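PDB 3EC6: general stress protein 26 from Bacillus anthracis, which is of unknown function but binds FAD at the interface of a dimer and probably acts as a flavin-dependent oxidoreductase of the pyridoxamine 5'-phosphate oxidase family. Local coordinates for residues Leu20-Asn25 with Thr54-Asn59; Lys27-Phe32 with Ser50-Asp55; Pro60-Leu65 with Gly82-Glu87. All coordinates share one frame; numbering follows the deposited sequence. Where two conformers were deposited one is given.

Strand 17-24 supplies the first half of contact 1 and, after a tight turn, strand 27-38 supplies the first half of contact 2. The chain then runs through strand 41-47 into helix 51-58, whose first residues close contact 2 and whose last residues, with Asn59, close contact 1. The shorter loop of contact 2 thus lies within that of contact 1, the two sharing Thr54 and Asp55, and together they fasten one helix to two adjacent strands beside FAD. Contact 3 comes in series: strand 61-66 follows the helix and pairs with strand 77-87. Ser21 OG is probably hydrogen-bonded to Ser30 OG between contacts 1 and 2, and Ser21 N to His63 O between contacts 1 and 3.

Contact 1 (Leu20-Asn25 with Thr54-Asn59); sequences LSTVRN and TDIENN. With FAD (flavin-adenine dinucleotide), chain B.
Arg24 and Asp55 bring the backbones together, their CA atoms 5.2 Å apart, where the end of strand 17-24 passes the last turn of helix 51-58 with the segment axes inclined at 67°. A side-on salt bridge carries the contact. Arg24 NE lies 2.7 Å from Asp55 OD1, on the syn lone pair of that oxygen and close to the guanidinium plane, while Arg24 NH2 gives a second bond, also 2.7 Å, to Asp55 OD2. The turn of the arginine chain at its third torsion (-56°) brings NE to the carboxylate, and the two flat groups are twisted 41° against each other. Asp55 OD2 is gripped twice: Thr22 OG1 donates to it over 2.6 Å from the anti side, approaching from the carboxylate face opposite to Arg24 NH2. A branched threonine suits this place, because its other branch, CG2, packs 3.9 Å from Ile56 CG1. Farther out, a water accepts from Val23 N and donates to Asn59 O; Asn59 OD1 accepts from Asn61 N, and its ND2 touches the Val23 side chain and bonds to Asp26 O of the second subunit. Asp55 in turn steadies Arg24, whose NH2 reaches FAD O1P at 2.7 Å, with a weaker bond from NH1. Such pairing of a carboxylate with a phosphate-binding arginine, set between barrel strand and helix, belongs here to the flavin diphosphate site of an FMN-binding split-barrel fold.

Contact 2 (Lys27-Phe32 with Ser50-Asp55); sequences KPHSAF and SKKITD. With FAD (flavin-adenine dinucleotide), chain B.
Lys52 stretches from the first turn of helix 51-58 to His29 on strand 27-38, spanning segment axes that come no nearer than 10.5 Å. Its CB starts beside the diphosphate of FAD, and CG, anti to the carbonyl carbon (chi1 -59°), lies 3.0 Å from FAD O2P. The chain then bends: chi2 (-60°) carries CD back against the imidazole, 3.5 Å from His29 ND1. CE lies 3.9 Å from Ala31 CB while staying near the imidazole edge; a small alanine leaves room beside the lysine chain. At the tip, NZ donates to His29 ND1 over 2.8 Å, lying almost exactly in the ring plane. Leu20 O and Thr22 OG1 bind the same nitrogen, so three bonds to protein atoms satisfy this buried group, which would be expected to carry a positive charge. With ND1 accepting, His29 NE2 donates to FAD O3B at 2.9 Å; a ring with two nitrogens suits a residue that bridges lysine and ribose. The helix itself offers backbone N-H groups to the diphosphate: Lys51 N meets FAD O1A at 2.7 Å and Lys52 N meets FAD O2P at 3.2 Å, where the helix dipole would favour negative charge. The Lys52 side chain thus spans from the helix start to the neighbouring strands 17-24 and 27-38, while strand 113-126 packs against the helix through Ile53.

Contact 3 (Pro60-Leu65 with Gly82-Glu87); sequences PNVHVL and GLASIE
Pro60 and Ala84 meet through a backbone bond: Ala84 N lies in the plane of the flat Pro60 carbonyl group and donates to its O over 2.8 Å. The same oxygen is approached by Leu83 CA at 3.2 Å in a CA-H...O contact. Two residues on, Val62 N points almost straight at Gly82 O, 2.9 Å away with an angle of 173° at the hydrogen; the return bond from Gly82 N to Val62 O is weak at 3.3 Å. Val62 and Gly82 are thus an antiparallel hydrogen-bonded pair, and Asn61 and Leu83 the adjacent non-hydrogen-bonded one. These bonds join strands 61-66 and 77-87 as a beta hairpin in the wall of the split barrel, yet the short segment axes lie at 108°, so pairing within these segments is confined to this crossing. Glycine readily adopts the almost fully extended backbone found at Gly82. On the face with Val62, the two valine branches divide the work: CG1 packs 3.7 Å from Ala84 CB, whereas CG2, lodged between the backbone N and carbonyl carbon, rests 3.5 Å from Gly82 O. Ile56, Leu20 and Ile118 also press on this valine, a compact beta-branched residue fitting for a buried strand. On the other face, Leu83 runs alongside both Asn61 and the Pro60 ring, its CD2 3.9 Å from Pro60 CG, at a margin where the leucine is exposed.

Contact 1 (Leu20-Asn25 with Thr54-Asn59)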
loop_
_atom_site.group_PDB
_atom_site.type_symbol
_atom_site.label_atom_id
_atom_site.label_comp_id
_atom_site.label_asym_id
_atom_site.label_seq_id
_atom_site.Cartn_x
_atom_site.Cartn_y
_atom_site.Cartn_z
ATOM N N LEU A 20 0.252 -2.149 5.033
ATOM C CA LEU A 20 -0.298 -1.324 6.110
ATOM C C LEU A 20 0.020 0.125 5.797
ATOM O O LEU A 20 1.216 0.490 5.692
ATOM C CB LEU A 20 0.405 -1.714 7.424
ATOM C CG LEU A 20 0.041 -0.865 8.660
ATOM C CD1 LEU A 20 -1.479 -0.942 8.985
ATOM C CD2 LEU A 20 0.855 -1.302 9.921
ATOM N N SER A 21 -1.019 0.938 5.655
ATOM C CA SER A 21 -0.793 2.377 5.377
ATOM C C SER A 21 -1.211 3.197 6.595
ATOM O O SER A 21 -2.201 2.920 7.279
ATOM C CB SER A 21 -1.673 2.786 4.205
ATOM O OG SER A 21 -1.347 1.937 3.096
ATOM N N THR A 22 -0.431 4.236 6.860
ATOM C CA THR A 22 -0.627 5.159 7.971
ATOM C C THR A 22 -0.419 6.567 7.448
ATOM O O THR A 22 -0.077 6.772 6.256
ATOM C CB THR A 22 0.448 4.913 9.076
ATOM O OG1 THR A 22 1.755 4.868 8.443
ATOM C CG2 THR A 22 0.191 3.578 9.807
ATOM N N VAL A 23 -0.726 7.560 8.302
ATOM C CA VAL A 23 -0.412 8.964 8.006
ATOM C C VAL A 23 0.780 9.387 8.848
ATOM O O VAL A 23 0.796 9.115 10.056
ATOM C CB VAL A 23 -1.596 9.877 8.334
ATOM C CG1 VAL A 23 -1.229 11.357 8.022
ATOM C CG2 VAL A 23 -2.809 9.448 7.579
ATOM N N ARG A 24 1.771 10.014 8.210
ATOM C CA ARG A 24 3.104 10.311 8.798
ATOM C C ARG A 24 3.337 11.757 8.468
ATOM O O ARG A 24 3.660 12.109 7.323
ATOM C CB ARG A 24 4.218 9.446 8.173
ATOM C CG ARG A 24 5.645 9.770 8.698
ATOM C CD ARG A 24 6.687 8.714 8.363
ATOM N NE ARG A 24 6.265 7.427 8.850
ATOM C CZ ARG A 24 6.824 6.251 8.544
ATOM N NH1 ARG A 24 7.909 6.177 7.771
ATOM N NH2 ARG A 24 6.292 5.157 9.059
ATOM N N ASN A 25 3.141 12.608 9.458
ATOM C CA ASN A 25 3.365 14.035 9.244
ATOM C C ASN A 25 2.524 14.593 8.094
ATOM O O ASN A 25 3.038 15.311 7.212
ATOM C CB ASN A 25 4.849 14.267 8.957
ATOM C CG ASN A 25 5.697 14.055 10.163
ATOM O OD1 ASN A 25 5.314 14.428 11.279
ATOM N ND2 ASN A 25 6.857 13.428 9.963
ATOM N N THR A 54 5.209 5.220 15.673
ATOM C CA THR A 54 5.100 6.657 15.856
ATOM C C THR A 54 3.952 7.279 15.054
ATOM O O THR A 54 3.279 8.188 15.552
ATOM C CB THR A 54 6.431 7.334 15.463
ATOM O OG1 THR A 54 7.452 6.720 16.256
ATOM C CG2 THR A 54 6.415 8.855 15.753
ATOM N N ASP A 55 3.753 6.771 13.829
ATOM C CA ASP A 55 2.655 7.248 12.962
ATOM C C ASP A 55 1.365 7.056 13.732
ATOM O O ASP A 55 0.587 8.017 13.888
ATOM C CB ASP A 55 2.522 6.475 11.652
ATOM C CG ASP A 55 3.654 6.693 10.707
ATOM O OD1 ASP A 55 4.443 7.671 10.878
ATOM O OD2 ASP A 55 3.750 5.890 9.773
ATOM N N ILE A 56 1.172 5.806 14.190
ATOM C CA ILE A 56 -0.099 5.384 14.840
ATOM C C ILE A 56 -0.260 6.237 16.090
ATOM O O ILE A 56 -1.340 6.709 16.367
ATOM C CB ILE A 56 -0.202 3.839 15.057
ATOM C CG1 ILE A 56 -0.350 3.134 13.690
ATOM C CG2 ILE A 56 -1.348 3.404 16.032
ATOM C CD1 ILE A 56 -0.157 1.630 13.715
ATOM N N GLU A 57 0.827 6.420 16.843
ATOM C CA GLU A 57 0.851 7.366 17.981
ATOM C C GLU A 57 0.289 8.741 17.649
ATOM O O GLU A 57 -0.325 9.405 18.500
ATOM C CB GLU A 57 2.282 7.530 18.552
ATOM C CG GLU A 57 2.814 6.356 19.355
ATOM C CD GLU A 57 4.320 6.460 19.658
ATOM O OE1 GLU A 57 4.902 7.548 19.524
ATOM O OE2 GLU A 57 4.908 5.455 20.076
ATOM N N ASN A 58 0.506 9.206 16.420
ATOM C CA ASN A 58 0.034 10.542 16.003
ATOM C C ASN A 58 -1.376 10.616 15.291
ATOM O O ASN A 58 -2.116 11.594 15.352
ATOM C CB ASN A 58 1.161 11.209 15.183
ATOM C CG ASN A 58 2.371 11.599 16.070
ATOM O OD1 ASN A 58 2.255 12.492 16.950
ATOM N ND2 ASN A 58 3.512 10.936 15.870
ATOM N N ASN A 59 -1.771 9.510 14.696
ATOM C CA ASN A 59 -3.051 9.446 14.039
ATOM C C ASN A 59 -3.356 7.971 13.998
ATOM O O ASN A 59 -2.657 7.209 13.357
ATOM C CB ASN A 59 -2.954 10.015 12.590
ATOM C CG ASN A 59 -4.276 9.982 11.843
ATOM O OD1 ASN A 59 -5.128 9.107 12.065
ATOM N ND2 ASN A 59 -4.430 10.865 10.869
HETATM P PA FAD B . 11.208 2.095 9.961
HETATM O O1A FAD B . 10.828 2.610 11.341
HETATM O O2A FAD B . 12.351 1.096 9.974
HETATM O O5B FAD B . 11.757 3.296 8.990
HETATM C C5B FAD B . 11.948 2.971 7.633
HETATM C C4B FAD B . 11.044 3.944 6.904
HETATM O O4B FAD B . 11.635 5.258 6.995
HETATM C C3B FAD B . 10.924 3.544 5.437
HETATM O O3B FAD B . 9.684 2.883 5.187
HETATM C C2B FAD B . 11.158 4.869 4.711
HETATM O O2B FAD B . 9.922 5.510 4.440
HETATM C C1B FAD B . 11.953 5.729 5.695
HETATM N N9A FAD B . 13.415 5.590 5.476
HETATM C C8A FAD B . 14.055 4.498 4.935
HETATM N N7A FAD B . 15.386 4.750 4.885
HETATM C C5A FAD B . 15.614 5.975 5.397
HETATM C C6A FAD B . 16.800 6.687 5.565
HETATM N N6A FAD B . 17.902 6.271 4.921
HETATM N N1A FAD B . 16.726 7.957 6.113
HETATM C C2A FAD B . 15.498 8.497 6.488
HETATM N N3A FAD B . 14.322 7.774 6.316
HETATM C C4A FAD B . 14.386 6.523 5.776
HETATM N N1 FAD B . 8.473 -5.454 9.208
HETATM C C2 FAD B . 7.914 -5.751 10.434
HETATM O O2 FAD B . 8.342 -5.089 11.385
HETATM N N3 FAD B . 6.912 -6.684 10.562
HETATM C C4 FAD B . 6.469 -7.390 9.465
HETATM O O4 FAD B . 5.549 -8.249 9.596
HETATM C C4X FAD B . 7.070 -7.157 8.211
HETATM N N5 FAD B . 6.635 -7.878 7.111
HETATM C C5X FAD B . 7.242 -7.636 5.886
HETATM C C6 FAD B . 6.795 -8.403 4.792
HETATM C C7 FAD B . 7.384 -8.133 3.553
HETATM C C7M FAD B . 6.923 -8.953 2.372
HETATM C C8 FAD B . 8.379 -7.142 3.410
HETATM C C8M FAD B . 9.016 -6.812 2.068
HETATM C C9 FAD B . 8.773 -6.355 4.501
HETATM C C9A FAD B . 8.206 -6.618 5.763
HETATM N N10 FAD B . 8.602 -5.867 6.863
HETATM C C10 FAD B . 8.042 -6.161 8.105
HETATM C "C1'" FAD B . 9.525 -4.696 6.789
HETATM C "C2'" FAD B . 8.803 -3.342 6.703
HETATM O "O2'" FAD B . 7.967 -3.279 5.543
HETATM C "C3'" FAD B . 9.870 -2.256 6.554
HETATM O "O3'" FAD B . 10.743 -2.381 7.690
HETATM C "C4'" FAD B . 9.256 -0.863 6.506
HETATM O "O4'" FAD B . 10.229 0.149 6.091
HETATM C "C5'" FAD B . 8.691 -0.481 7.885
HETATM O "O5'" FAD B . 8.184 0.844 7.823
HETATM P P FAD B . 8.503 1.746 9.120
HETATM O O1P FAD B . 8.180 3.213 8.857
HETATM O O2P FAD B . 7.958 1.149 10.387
HETATM O O3P FAD B . 10.081 1.482 9.060
HETATM O O HOH W 1 -1.991 6.609 10.748
#

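Contact 2 (Lys27-Phe32 with Ser50-Asp55)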
loop_
_atom_site.group_PDB
_atom_site.type_symbol
_atom_site.label_atom_id
_atom_site.label_comp_id
_atom_site.label_asym_id
_atom_site.label_seq_id
_atom_site.Cartn_x
_atom_site.Cartn_y
_atom_site.Cartn_z
ATOM N N LYS A 27 1.335 13.094 5.550
ATOM C CA LYS A 27 1.617 12.443 4.266
ATOM C C LYS A 27 1.359 10.945 4.435
ATOM O O LYS A 27 1.472 10.422 5.550
ATOM C CB LYS A 27 3.083 12.636 3.895
ATOM C CG LYS A 27 3.461 14.107 3.796
ATOM C CD LYS A 27 4.892 14.246 3.327
ATOM C CE LYS A 27 5.874 13.406 4.083
ATOM N NZ LYS A 27 7.271 13.855 3.696
ATOM N N PRO A 28 0.966 10.266 3.352
ATOM C CA PRO A 28 0.715 8.833 3.473
ATOM C C PRO A 28 2.031 8.035 3.480
ATOM O O PRO A 28 3.041 8.420 2.869
ATOM C CB PRO A 28 -0.090 8.500 2.204
ATOM C CG PRO A 28 0.505 9.484 1.157
ATOM C CD PRO A 28 0.934 10.759 1.961
ATOM N N HIS A 29 2.004 6.920 4.191
ATOM C CA HIS A 29 3.131 5.984 4.197
ATOM C C HIS A 29 2.583 4.583 4.177
ATOM O O HIS A 29 1.672 4.258 4.948
ATOM C CB HIS A 29 3.967 6.139 5.448
ATOM C CG HIS A 29 5.120 5.186 5.478
ATOM N ND1 HIS A 29 5.033 3.914 6.018
ATOM C CD2 HIS A 29 6.384 5.310 4.992
ATOM C CE1 HIS A 29 6.207 3.312 5.894
ATOM N NE2 HIS A 29 7.043 4.144 5.278
ATOM N N SER A 30 3.200 3.720 3.390
ATOM C CA SER A 30 2.751 2.338 3.289
ATOM C C SER A 30 3.940 1.404 3.426
ATOM O O SER A 30 5.006 1.683 2.926
ATOM C CB SER A 30 2.097 2.074 1.945
ATOM O OG SER A 30 0.864 2.758 1.857
ATOM N N ALA A 31 3.712 0.254 4.044
ATOM C CA ALA A 31 4.777 -0.738 4.224
ATOM C C ALA A 31 4.168 -2.122 4.032
ATOM O O ALA A 31 3.018 -2.378 4.430
ATOM C CB ALA A 31 5.389 -0.624 5.628
ATOM N N PHE A 32 4.935 -3.023 3.440
ATOM C CA PHE A 32 4.566 -4.446 3.460
ATOM C C PHE A 32 4.699 -4.959 4.887
ATOM O O PHE A 32 5.682 -4.671 5.571
ATOM C CB PHE A 32 5.463 -5.264 2.490
ATOM C CG PHE A 32 5.324 -4.824 1.060
ATOM C CD1 PHE A 32 4.151 -5.092 0.372
ATOM C CD2 PHE A 32 6.356 -4.107 0.418
ATOM C CE1 PHE A 32 3.985 -4.668 -0.941
ATOM C CE2 PHE A 32 6.199 -3.697 -0.919
ATOM C CZ PHE A 32 5.025 -3.993 -1.581
ATOM N N SER A 50 9.578 1.254 15.634
ATOM C CA SER A 50 9.141 1.460 14.258
ATOM C C SER A 50 8.470 2.806 14.056
ATOM O O SER A 50 7.727 3.274 14.912
ATOM C CB SER A 50 8.160 0.353 13.876
ATOM O OG SER A 50 8.888 -0.799 13.595
ATOM N N LYS A 51 8.752 3.428 12.912
ATOM C CA LYS A 51 8.069 4.663 12.565
ATOM C C LYS A 51 6.570 4.432 12.407
ATOM O O LYS A 51 5.809 5.326 12.659
ATOM C CB LYS A 51 8.680 5.334 11.331
ATOM C CG LYS A 51 10.036 5.980 11.580
ATOM C CD LYS A 51 10.636 6.363 10.198
ATOM C CE LYS A 51 12.156 6.513 10.226
ATOM N NZ LYS A 51 12.558 7.669 11.068
ATOM N N LYS A 52 6.155 3.222 12.025
ATOM C CA LYS A 52 4.709 2.953 11.933
ATOM C C LYS A 52 4.075 3.095 13.303
ATOM O O LYS A 52 2.955 3.545 13.424
ATOM C CB LYS A 52 4.426 1.545 11.411
ATOM C CG LYS A 52 5.001 1.251 10.049
ATOM C CD LYS A 52 4.447 2.207 8.974
ATOM C CE LYS A 52 3.433 1.590 8.108
ATOM N NZ LYS A 52 2.887 2.593 7.158
ATOM N N ILE A 53 4.816 2.733 14.345
ATOM C CA ILE A 53 4.304 2.927 15.687
ATOM C C ILE A 53 4.191 4.403 16.014
ATOM O O ILE A 53 3.194 4.822 16.573
ATOM C CB ILE A 53 5.166 2.178 16.747
ATOM C CG1 ILE A 53 5.280 0.657 16.469
ATOM C CG2 ILE A 53 4.666 2.482 18.164
ATOM C CD1 ILE A 53 4.010 -0.124 16.476
ATOM N N THR A 54 5.209 5.220 15.673
ATOM C CA THR A 54 5.100 6.657 15.856
ATOM C C THR A 54 3.952 7.279 15.054
ATOM O O THR A 54 3.279 8.188 15.552
ATOM C CB THR A 54 6.431 7.334 15.463
ATOM O OG1 THR A 54 7.452 6.720 16.256
ATOM C CG2 THR A 54 6.415 8.855 15.753
ATOM N N ASP A 55 3.753 6.771 13.829
ATOM C CA ASP A 55 2.655 7.248 12.962
ATOM C C ASP A 55 1.365 7.056 13.732
ATOM O O ASP A 55 0.587 8.017 13.888
ATOM C CB ASP A 55 2.522 6.475 11.652
ATOM C CG ASP A 55 3.654 6.693 10.707
ATOM O OD1 ASP A 55 4.443 7.671 10.878
ATOM O OD2 ASP A 55 3.750 5.890 9.773
HETATM P PA FAD B . 11.208 2.095 9.961
HETATM O O1A FAD B . 10.828 2.610 11.341
HETATM O O2A FAD B . 12.351 1.096 9.974
HETATM O O5B FAD B . 11.757 3.296 8.990
HETATM C C5B FAD B . 11.948 2.971 7.633
HETATM C C4B FAD B . 11.044 3.944 6.904
HETATM O O4B FAD B . 11.635 5.258 6.995
HETATM C C3B FAD B . 10.924 3.544 5.437
HETATM O O3B FAD B . 9.684 2.883 5.187
HETATM C C2B FAD B . 11.158 4.869 4.711
HETATM O O2B FAD B . 9.922 5.510 4.440
HETATM C C1B FAD B . 11.953 5.729 5.695
HETATM N N9A FAD B . 13.415 5.590 5.476
HETATM C C8A FAD B . 14.055 4.498 4.935
HETATM N N7A FAD B . 15.386 4.750 4.885
HETATM C C5A FAD B . 15.614 5.975 5.397
HETATM C C6A FAD B . 16.800 6.687 5.565
HETATM N N6A FAD B . 17.902 6.271 4.921
HETATM N N1A FAD B . 16.726 7.957 6.113
HETATM C C2A FAD B . 15.498 8.497 6.488
HETATM N N3A FAD B . 14.322 7.774 6.316
HETATM C C4A FAD B . 14.386 6.523 5.776
HETATM N N1 FAD B . 8.473 -5.454 9.208
HETATM C C2 FAD B . 7.914 -5.751 10.434
HETATM O O2 FAD B . 8.342 -5.089 11.385
HETATM N N3 FAD B . 6.912 -6.684 10.562
HETATM C C4 FAD B . 6.469 -7.390 9.465
HETATM O O4 FAD B . 5.549 -8.249 9.596
HETATM C C4X FAD B . 7.070 -7.157 8.211
HETATM N N5 FAD B . 6.635 -7.878 7.111
HETATM C C5X FAD B . 7.242 -7.636 5.886
HETATM C C6 FAD B . 6.795 -8.403 4.792
HETATM C C7 FAD B . 7.384 -8.133 3.553
HETATM C C7M FAD B . 6.923 -8.953 2.372
HETATM C C8 FAD B . 8.379 -7.142 3.410
HETATM C C8M FAD B . 9.016 -6.812 2.068
HETATM C C9 FAD B . 8.773 -6.355 4.501
HETATM C C9A FAD B . 8.206 -6.618 5.763
HETATM N N10 FAD B . 8.602 -5.867 6.863
HETATM C C10 FAD B . 8.042 -6.161 8.105
HETATM C "C1'" FAD B . 9.525 -4.696 6.789
HETATM C "C2'" FAD B . 8.803 -3.342 6.703
HETATM O "O2'" FAD B . 7.967 -3.279 5.543
HETATM C "C3'" FAD B . 9.870 -2.256 6.554
HETATM O "O3'" FAD B . 10.743 -2.381 7.690
HETATM C "C4'" FAD B . 9.256 -0.863 6.506
HETATM O "O4'" FAD B . 10.229 0.149 6.091
HETATM C "C5'" FAD B . 8.691 -0.481 7.885
HETATM O "O5'" FAD B . 8.184 0.844 7.823
HETATM P P FAD B . 8.503 1.746 9.120
HETATM O O1P FAD B . 8.180 3.213 8.857
HETATM O O2P FAD B . 7.958 1.149 10.387
HETATM O O3P FAD B . 10.081 1.482 9.060
#

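Contact 3 (Pro60-Leu65 with Gly82-Glu87)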
loop_
_atom_site.group_PDB
_atom_site.type_symbol
_atom_site.label_atom_id
_atom_site.label_comp_id
_atom_site.label_asym_id
_atom_site.label_seq_id
_atom_site.Cartn_x
_atom_site.Cartn_y
_atom_site.Cartn_z
ATOM N N PRO A 60 -4.444 7.538 14.678
ATOM C CA PRO A 60 -4.650 6.096 14.783
ATOM C C PRO A 60 -5.321 5.422 13.558
ATOM O O PRO A 60 -5.477 4.192 13.548
ATOM C CB PRO A 60 -5.614 5.966 15.991
ATOM C CG PRO A 60 -6.425 7.181 15.972
ATOM C CD PRO A 60 -5.443 8.316 15.449
ATOM N N ASN A 61 -5.721 6.226 12.573
ATOM C CA ASN A 61 -6.456 5.679 11.405
ATOM C C ASN A 61 -5.496 4.991 10.468
ATOM O O ASN A 61 -4.475 5.574 10.095
ATOM C CB ASN A 61 -7.127 6.804 10.638
ATOM C CG ASN A 61 -8.210 7.466 11.442
ATOM O OD1 ASN A 61 -7.966 8.487 12.098
ATOM N ND2 ASN A 61 -9.370 6.888 11.429
ATOM N N VAL A 62 -5.816 3.747 10.145
ATOM C CA VAL A 62 -4.939 2.966 9.238
ATOM C C VAL A 62 -5.758 2.314 8.166
ATOM O O VAL A 62 -6.977 2.241 8.229
ATOM C CB VAL A 62 -4.158 1.856 10.011
ATOM C CG1 VAL A 62 -3.290 2.500 11.096
ATOM C CG2 VAL A 62 -5.094 0.783 10.595
ATOM N N HIS A 63 -5.078 1.881 7.124
ATOM C CA HIS A 63 -5.737 1.254 5.978
ATOM C C HIS A 63 -4.912 0.009 5.649
ATOM O O HIS A 63 -3.680 0.040 5.715
ATOM C CB HIS A 63 -5.732 2.244 4.820
ATOM C CG HIS A 63 -6.428 1.752 3.599
ATOM N ND1 HIS A 63 -5.781 0.956 2.666
ATOM C CD2 HIS A 63 -7.712 1.855 3.195
ATOM C CE1 HIS A 63 -6.632 0.649 1.703
ATOM N NE2 HIS A 63 -7.815 1.180 1.993
ATOM N N VAL A 64 -5.574 -1.095 5.343
ATOM C CA VAL A 64 -4.917 -2.371 4.990
ATOM C C VAL A 64 -5.418 -2.849 3.643
ATOM O O VAL A 64 -6.593 -2.832 3.400
ATOM C CB VAL A 64 -5.211 -3.439 6.071
ATOM C CG1 VAL A 64 -4.672 -4.807 5.649
ATOM C CG2 VAL A 64 -4.616 -3.031 7.405
ATOM N N LEU A 65 -4.480 -3.282 2.795
ATOM C CA LEU A 65 -4.764 -4.039 1.570
ATOM C C LEU A 65 -4.218 -5.428 1.809
ATOM O O LEU A 65 -3.053 -5.595 2.198
ATOM C CB LEU A 65 -4.090 -3.452 0.309
ATOM C CG LEU A 65 -4.517 -2.061 -0.048
ATOM C CD1 LEU A 65 -3.633 -1.591 -1.194
ATOM C CD2 LEU A 65 -5.963 -2.160 -0.578
ATOM N N GLY A 82 -9.708 1.130 9.727
ATOM C CA GLY A 82 -10.004 1.055 11.167
ATOM C C GLY A 82 -8.958 1.818 11.954
ATOM O O GLY A 82 -8.085 2.439 11.363
ATOM N N LEU A 83 -9.094 1.804 13.274
ATOM C CA LEU A 83 -8.131 2.434 14.188
ATOM C C LEU A 83 -7.198 1.400 14.789
ATOM O O LEU A 83 -7.603 0.289 15.124
ATOM C CB LEU A 83 -8.862 3.207 15.293
ATOM C CG LEU A 83 -9.358 4.614 14.944
ATOM C CD1 LEU A 83 -10.465 4.597 13.883
ATOM C CD2 LEU A 83 -9.844 5.327 16.197
ATOM N N ALA A 84 -5.928 1.775 14.887
ATOM C CA ALA A 84 -4.897 0.934 15.409
ATOM C C ALA A 84 -4.504 1.348 16.826
ATOM O O ALA A 84 -4.642 2.515 17.248
ATOM C CB ALA A 84 -3.682 1.050 14.473
ATOM N N SER A 85 -4.066 0.338 17.569
ATOM C CA SER A 85 -3.450 0.558 18.879
ATOM C C SER A 85 -2.302 -0.445 19.040
ATOM O O SER A 85 -2.121 -1.343 18.219
ATOM C CB SER A 85 -4.510 0.414 19.972
ATOM O OG SER A 85 -5.061 -0.885 19.949
ATOM N N ILE A 86 -1.540 -0.300 20.120
ATOM C CA ILE A 86 -0.409 -1.220 20.356
ATOM C C ILE A 86 -0.823 -2.230 21.400
ATOM O O ILE A 86 -1.465 -1.886 22.420
ATOM C CB ILE A 86 0.816 -0.421 20.812
ATOM C CG1 ILE A 86 1.173 0.609 19.745
ATOM C CG2 ILE A 86 2.056 -1.382 20.980
ATOM C CD1 ILE A 86 1.145 0.103 18.347
ATOM N N GLU A 87 -0.481 -3.491 21.156
ATOM C CA GLU A 87 -0.923 -4.603 21.999
ATOM C C GLU A 87 0.355 -5.317 22.444
ATOM O O GLU A 87 1.212 -5.680 21.616
ATOM C CB GLU A 87 -1.896 -5.515 21.198
ATOM C CG GLU A 87 -2.223 -6.825 21.908
ATOM C CD GLU A 87 -3.052 -6.623 23.172
ATOM O OE1 GLU A 87 -4.294 -6.600 23.038
ATOM O OE2 GLU A 87 -2.497 -6.558 24.292
#